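Local coordinates for protein sensor kinase CusS (Escherichia coli, PDB 5KU5) that senses copper and silver ions in the periplasm and activates the response regulator CusR by phosphorylation, at residues M106-V118 against Y128-H141. Sequence-based numbering, arbitrary orientation.
With AG (silver ion), chain F; AG (silver ion), chain E.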
loop_
_atom_site.group_PDB
_atom_site.type_symbol
_atom_site.label_atom_id
_atom_site.label_comp_id
_atom_site.label_asym_id
_atom_site.label_seq_id
_atom_site.Cartn_x
_atom_site.Cartn_y
_atom_site.Cartn_z
ATOM N N MET A 106 10.406 3.048 12.785
ATOM C CA MET A 106 10.763 2.868 11.372
ATOM C C MET A 106 11.754 3.948 10.939
ATOM O O MET A 106 11.447 5.137 11.008
ATOM C CB MET A 106 9.509 2.937 10.494
ATOM C CG MET A 106 8.498 1.830 10.760
ATOM S SD MET A 106 8.972 0.254 10.023
ATOM C CE MET A 106 8.165 0.375 8.427
ATOM N N GLU A 107 12.940 3.521 10.511
ATOM C CA GLU A 107 13.969 4.417 9.980
ATOM C C GLU A 107 13.741 4.575 8.476
ATOM O O GLU A 107 14.013 3.648 7.715
ATOM C CB GLU A 107 15.367 3.832 10.270
ATOM C CG GLU A 107 16.558 4.538 9.616
ATOM C CD GLU A 107 16.736 5.983 10.048
ATOM O OE1 GLU A 107 16.362 6.331 11.195
ATOM O OE2 GLU A 107 17.273 6.775 9.239
ATOM N N HIS A 108 13.234 5.741 8.062
ATOM C CA HIS A 108 12.953 6.028 6.644
ATOM C C HIS A 108 13.739 7.236 6.121
ATOM O O HIS A 108 13.318 8.379 6.304
ATOM C CB HIS A 108 11.447 6.241 6.422
ATOM C CG HIS A 108 10.638 4.979 6.463
ATOM N ND1 HIS A 108 9.268 4.984 6.588
ATOM C CD2 HIS A 108 11.000 3.675 6.403
ATOM C CE1 HIS A 108 8.816 3.744 6.595
ATOM N NE2 HIS A 108 9.848 2.928 6.484
ATOM N N SER A 109 14.881 6.975 5.484
ATOM C CA SER A 109 15.674 8.017 4.819
ATOM C C SER A 109 16.187 7.671 3.405
ATOM O O SER A 109 17.050 8.378 2.884
ATOM C CB SER A 109 16.842 8.426 5.725
ATOM O OG SER A 109 17.764 7.365 5.884
ATOM N N ASN A 110 15.650 6.622 2.779
ATOM C CA ASN A 110 16.072 6.204 1.430
ATOM C C ASN A 110 14.867 5.919 0.554
ATOM O O ASN A 110 13.934 5.248 0.994
ATOM C CB ASN A 110 16.959 4.965 1.496
ATOM C CG ASN A 110 18.256 5.221 2.229
ATOM O OD1 ASN A 110 19.182 5.822 1.686
ATOM N ND2 ASN A 110 18.325 4.772 3.473
ATOM N N TRP A 111 14.896 6.409 -0.687
ATOM C CA TRP A 111 13.691 6.473 -1.522
ATOM C C TRP A 111 13.933 6.095 -2.981
ATOM O O TRP A 111 15.000 6.370 -3.537
ATOM C CB TRP A 111 13.084 7.885 -1.464
ATOM C CG TRP A 111 13.016 8.445 -0.081
ATOM C CD1 TRP A 111 13.988 9.155 0.558
ATOM C CD2 TRP A 111 11.937 8.311 0.849
ATOM N NE1 TRP A 111 13.579 9.482 1.826
ATOM C CE2 TRP A 111 12.323 8.973 2.033
ATOM C CE3 TRP A 111 10.676 7.700 0.794
ATOM C CZ2 TRP A 111 11.493 9.044 3.160
ATOM C CZ3 TRP A 111 9.847 7.770 1.913
ATOM C CH2 TRP A 111 10.263 8.440 3.081
ATOM N N ARG A 112 12.926 5.457 -3.582
ATOM C CA ARG A 112 12.807 5.350 -5.034
ATOM C C ARG A 112 11.824 6.426 -5.455
ATOM O O ARG A 112 10.697 6.464 -4.940
ATOM C CB ARG A 112 12.306 3.970 -5.476
ATOM C CG ARG A 112 13.424 3.050 -5.920
ATOM C CD ARG A 112 12.930 1.748 -6.528
ATOM N NE ARG A 112 14.090 0.935 -6.892
ATOM C CZ ARG A 112 14.736 0.085 -6.093
ATOM N NH1 ARG A 112 14.329 -0.163 -4.847
ATOM N NH2 ARG A 112 15.803 -0.551 -6.565
ATOM N N MET A 113 12.251 7.285 -6.385
ATOM C CA MET A 113 11.467 8.447 -6.804
ATOM C C MET A 113 11.135 8.398 -8.291
ATOM O O MET A 113 11.975 8.021 -9.108
ATOM C CB MET A 113 12.223 9.743 -6.486
ATOM C CG MET A 113 11.447 11.023 -6.784
ATOM S SD MET A 113 11.658 11.643 -8.469
ATOM C CE MET A 113 13.348 12.234 -8.405
ATOM N N ILE A 114 9.906 8.793 -8.620
ATOM C CA ILE A 114 9.476 9.041 -9.992
ATOM C C ILE A 114 8.732 10.369 -10.010
ATOM O O ILE A 114 8.357 10.894 -8.955
ATOM C CB ILE A 114 8.563 7.925 -10.552
ATOM C CG1 ILE A 114 7.319 7.708 -9.676
ATOM C CG2 ILE A 114 9.345 6.625 -10.689
ATOM C CD1 ILE A 114 6.196 7.002 -10.402
ATOM N N ASN A 115 8.521 10.907 -11.206
ATOM C CA ASN A 115 7.689 12.094 -11.383
ATOM C C ASN A 115 6.889 12.027 -12.676
ATOM O O ASN A 115 7.287 11.342 -13.617
ATOM C CB ASN A 115 8.546 13.363 -11.354
ATOM C CG ASN A 115 9.601 13.382 -12.445
ATOM O OD1 ASN A 115 9.356 13.873 -13.544
ATOM N ND2 ASN A 115 10.770 12.821 -12.155
ATOM N N LEU A 116 5.764 12.741 -12.708
ATOM C CA LEU A 116 4.908 12.804 -13.892
ATOM C C LEU A 116 4.108 14.109 -13.944
ATOM O O LEU A 116 3.827 14.700 -12.893
ATOM C CB LEU A 116 3.945 11.610 -13.941
ATOM C CG LEU A 116 2.831 11.502 -12.886
ATOM C CD1 LEU A 116 1.674 10.660 -13.408
ATOM C CD2 LEU A 116 3.352 10.942 -11.568
ATOM N N PRO A 117 3.728 14.559 -15.162
ATOM C CA PRO A 117 2.804 15.691 -15.254
ATOM C C PRO A 117 1.416 15.291 -14.759
ATOM O O PRO A 117 0.995 14.153 -14.975
ATOM C CB PRO A 117 2.773 16.017 -16.759
ATOM C CG PRO A 117 3.923 15.280 -17.361
ATOM C CD PRO A 117 4.111 14.072 -16.502
ATOM N N VAL A 118 0.721 16.226 -14.116
ATOM C CA VAL A 118 -0.541 15.937 -13.429
ATOM C C VAL A 118 -1.429 17.188 -13.394
ATOM O O VAL A 118 -0.945 18.310 -13.555
ATOM C CB VAL A 118 -0.236 15.315 -12.023
ATOM C CG1 VAL A 118 -1.004 15.957 -10.870
ATOM C CG2 VAL A 118 -0.457 13.805 -12.037
ATOM N N TYR A 128 0.519 20.843 -13.091
ATOM C CA TYR A 128 1.403 20.336 -12.035
ATOM C C TYR A 128 2.416 19.306 -12.524
ATOM O O TYR A 128 2.221 18.664 -13.555
ATOM C CB TYR A 128 0.598 19.671 -10.918
ATOM C CG TYR A 128 -0.456 20.523 -10.245
ATOM C CD1 TYR A 128 -0.144 21.777 -9.713
ATOM C CD2 TYR A 128 -1.760 20.047 -10.083
ATOM C CE1 TYR A 128 -1.112 22.545 -9.073
ATOM C CE2 TYR A 128 -2.732 20.805 -9.444
ATOM C CZ TYR A 128 -2.406 22.050 -8.940
ATOM O OH TYR A 128 -3.380 22.790 -8.307
ATOM N N THR A 129 3.495 19.160 -11.758
ATOM C CA THR A 129 4.377 18.000 -11.835
ATOM C C THR A 129 4.363 17.360 -10.455
ATOM O O THR A 129 4.761 17.989 -9.476
ATOM C CB THR A 129 5.814 18.384 -12.227
ATOM O OG1 THR A 129 5.795 19.054 -13.489
ATOM C CG2 THR A 129 6.707 17.145 -12.349
ATOM N N LEU A 130 3.881 16.122 -10.388
ATOM C CA LEU A 130 3.814 15.357 -9.145
ATOM C C LEU A 130 5.081 14.524 -8.983
ATOM O O LEU A 130 5.448 13.784 -9.891
ATOM C CB LEU A 130 2.593 14.432 -9.163
ATOM C CG LEU A 130 2.389 13.483 -7.978
ATOM C CD1 LEU A 130 2.252 14.245 -6.664
ATOM C CD2 LEU A 130 1.174 12.612 -8.227
ATOM N N TYR A 131 5.736 14.655 -7.828
ATOM C CA TYR A 131 6.891 13.836 -7.453
ATOM C C TYR A 131 6.456 12.877 -6.349
ATOM O O TYR A 131 5.823 13.303 -5.385
ATOM C CB TYR A 131 8.031 14.719 -6.944
ATOM C CG TYR A 131 8.622 15.631 -7.995
ATOM C CD1 TYR A 131 7.977 16.810 -8.363
ATOM C CD2 TYR A 131 9.832 15.321 -8.620
ATOM C CE1 TYR A 131 8.516 17.654 -9.323
ATOM C CE2 TYR A 131 10.377 16.157 -9.585
ATOM C CZ TYR A 131 9.716 17.320 -9.934
ATOM O OH TYR A 131 10.248 18.159 -10.887
ATOM N N ILE A 132 6.794 11.595 -6.501
ATOM C CA ILE A 132 6.393 10.536 -5.566
ATOM C C ILE A 132 7.646 9.789 -5.120
ATOM O O ILE A 132 8.403 9.329 -5.965
ATOM C CB ILE A 132 5.442 9.508 -6.231
ATOM C CG1 ILE A 132 4.267 10.209 -6.930
ATOM C CG2 ILE A 132 4.925 8.510 -5.193
ATOM C CD1 ILE A 132 3.476 9.310 -7.860
ATOM N N ALA A 133 7.840 9.655 -3.806
ATOM C CA ALA A 133 8.978 8.933 -3.233
ATOM C C ALA A 133 8.489 7.804 -2.320
ATOM O O ALA A 133 7.751 8.056 -1.373
ATOM C CB ALA A 133 9.867 9.892 -2.457
ATOM N N LEU A 134 8.912 6.572 -2.612
ATOM C CA LEU A 134 8.568 5.383 -1.819
ATOM C C LEU A 134 9.789 4.911 -1.033
ATOM O O LEU A 134 10.887 4.829 -1.583
ATOM C CB LEU A 134 8.081 4.250 -2.733
ATOM C CG LEU A 134 7.767 2.890 -2.090
ATOM C CD1 LEU A 134 6.580 3.006 -1.151
ATOM C CD2 LEU A 134 7.499 1.835 -3.152
ATOM N N SER A 135 9.586 4.582 0.243
ATOM C CA SER A 135 10.676 4.141 1.117
ATOM C C SER A 135 11.261 2.800 0.681
ATOM O O SER A 135 10.521 1.845 0.444
ATOM C CB SER A 135 10.204 4.026 2.568
ATOM O OG SER A 135 11.212 3.433 3.374
ATOM N N ILE A 136 12.588 2.741 0.598
ATOM C CA ILE A 136 13.306 1.513 0.237
ATOM C C ILE A 136 14.242 1.029 1.350
ATOM O O ILE A 136 15.079 0.161 1.118
ATOM C CB ILE A 136 14.084 1.682 -1.095
ATOM C CG1 ILE A 136 15.250 2.674 -0.967
ATOM C CG2 ILE A 136 13.137 2.141 -2.191
ATOM C CD1 ILE A 136 16.149 2.723 -2.186
ATOM N N ASP A 137 14.089 1.567 2.558
ATOM C CA ASP A 137 15.010 1.257 3.659
ATOM C C ASP A 137 14.987 -0.219 4.035
ATOM O O ASP A 137 16.037 -0.802 4.308
ATOM C CB ASP A 137 14.706 2.107 4.892
ATOM C CG ASP A 137 14.901 3.584 4.636
ATOM O OD1 ASP A 137 14.070 4.178 3.919
ATOM O OD2 ASP A 137 15.878 4.159 5.155
ATOM N N PHE A 138 13.800 -0.822 4.026
ATOM C CA PHE A 138 13.667 -2.251 4.317
ATOM C C PHE A 138 14.391 -3.117 3.276
ATOM O O PHE A 138 14.964 -4.141 3.641
ATOM C CB PHE A 138 12.190 -2.655 4.455
ATOM C CG PHE A 138 11.975 -3.947 5.197
ATOM C CD1 PHE A 138 12.492 -4.129 6.482
ATOM C CD2 PHE A 138 11.236 -4.982 4.627
ATOM C CE1 PHE A 138 12.293 -5.319 7.169
ATOM C CE2 PHE A 138 11.030 -6.170 5.312
ATOM C CZ PHE A 138 11.559 -6.341 6.583
ATOM N N HIS A 139 14.391 -2.699 2.005
ATOM C CA HIS A 139 15.202 -3.362 0.957
ATOM C C HIS A 139 16.690 -3.322 1.300
ATOM O O HIS A 139 17.374 -4.345 1.240
ATOM C CB HIS A 139 15.019 -2.722 -0.434
ATOM C CG HIS A 139 13.627 -2.805 -0.980
ATOM N ND1 HIS A 139 12.987 -4.000 -1.195
ATOM C CD2 HIS A 139 12.767 -1.842 -1.388
ATOM C CE1 HIS A 139 11.787 -3.778 -1.698
ATOM N NE2 HIS A 139 11.628 -2.475 -1.823
ATOM N N LEU A 140 17.174 -2.133 1.659
ATOM C CA LEU A 140 18.589 -1.905 1.951
ATOM C C LEU A 140 19.044 -2.592 3.241
ATOM O O LEU A 140 20.167 -3.092 3.304
ATOM C CB LEU A 140 18.893 -0.400 2.021
ATOM C CG LEU A 140 18.603 0.433 0.765
ATOM C CD1 LEU A 140 18.904 1.902 1.020
ATOM C CD2 LEU A 140 19.386 -0.072 -0.441
ATOM N N HIS A 141 18.181 -2.616 4.260
ATOM C CA HIS A 141 18.464 -3.362 5.495
ATOM C C HIS A 141 18.706 -4.846 5.219
ATOM O O HIS A 141 19.606 -5.443 5.805
ATOM C CB HIS A 141 17.330 -3.219 6.518
ATOM C CG HIS A 141 17.199 -1.842 7.092
ATOM N ND1 HIS A 141 15.985 -1.307 7.468
ATOM C CD2 HIS A 141 18.125 -0.885 7.341
ATOM C CE1 HIS A 141 16.169 -0.085 7.934
ATOM N NE2 HIS A 141 17.458 0.197 7.864
HETATM AG AG AG F . 12.949 -5.925 0.339
HETATM AG AG AG E . 7.936 7.039 6.721
#
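D137 and N110 both carry CG anti to their own carbonyl carbon (chi1 -63° and -64°), which brings the carboxylate of D137 up to the loop 107-110. D137 OD2 takes the backbone N of S109 at 3.0 Å in a nearly straight bond, on its syn side. N110 ND2 reaches D137 OD2, also at 3.0 Å, from above the carboxylate plane and from the opposite face to S109 N. D137 OD1 accepts the backbone N of N110, so three donors fix the rotation of the carboxylate. L140 CD1 packs on the N110 amide, 3.6 Å from N110 CG. With OG anti to the backbone N (chi1 172°), S135 puts its hydroxyl over one face of the H108 ring, S135 OG lying 3.0 Å from H108 CD2. S135 CB makes a CH-pi contact with that face. H108 ND1 binds a silver ion at 2.5 Å; S47 O and M96 SD bind the same ion, and M98 also belongs to the site.

Beyond the loop the segments form an antiparallel hairpin in the central sheet of the PAS-like (PDC) sensor domain. Paired backbone bonds run from R112-L134 to V118-Y128. On one face N115 CB sits over the Y131 ring, and M113 SD meets the ring edge in a Met-aromatic contact. On the other face L116, L130, I132 and V118 pack together. At the start of helix 137-146, I136 CG2 lies 3.7 Å from R112 NH1. The R112 guanidinium forms salt bridges with D80 and D10. H139 ND1 binds a second silver ion together with H5 of the second subunit, while D10 holds H139 NE2.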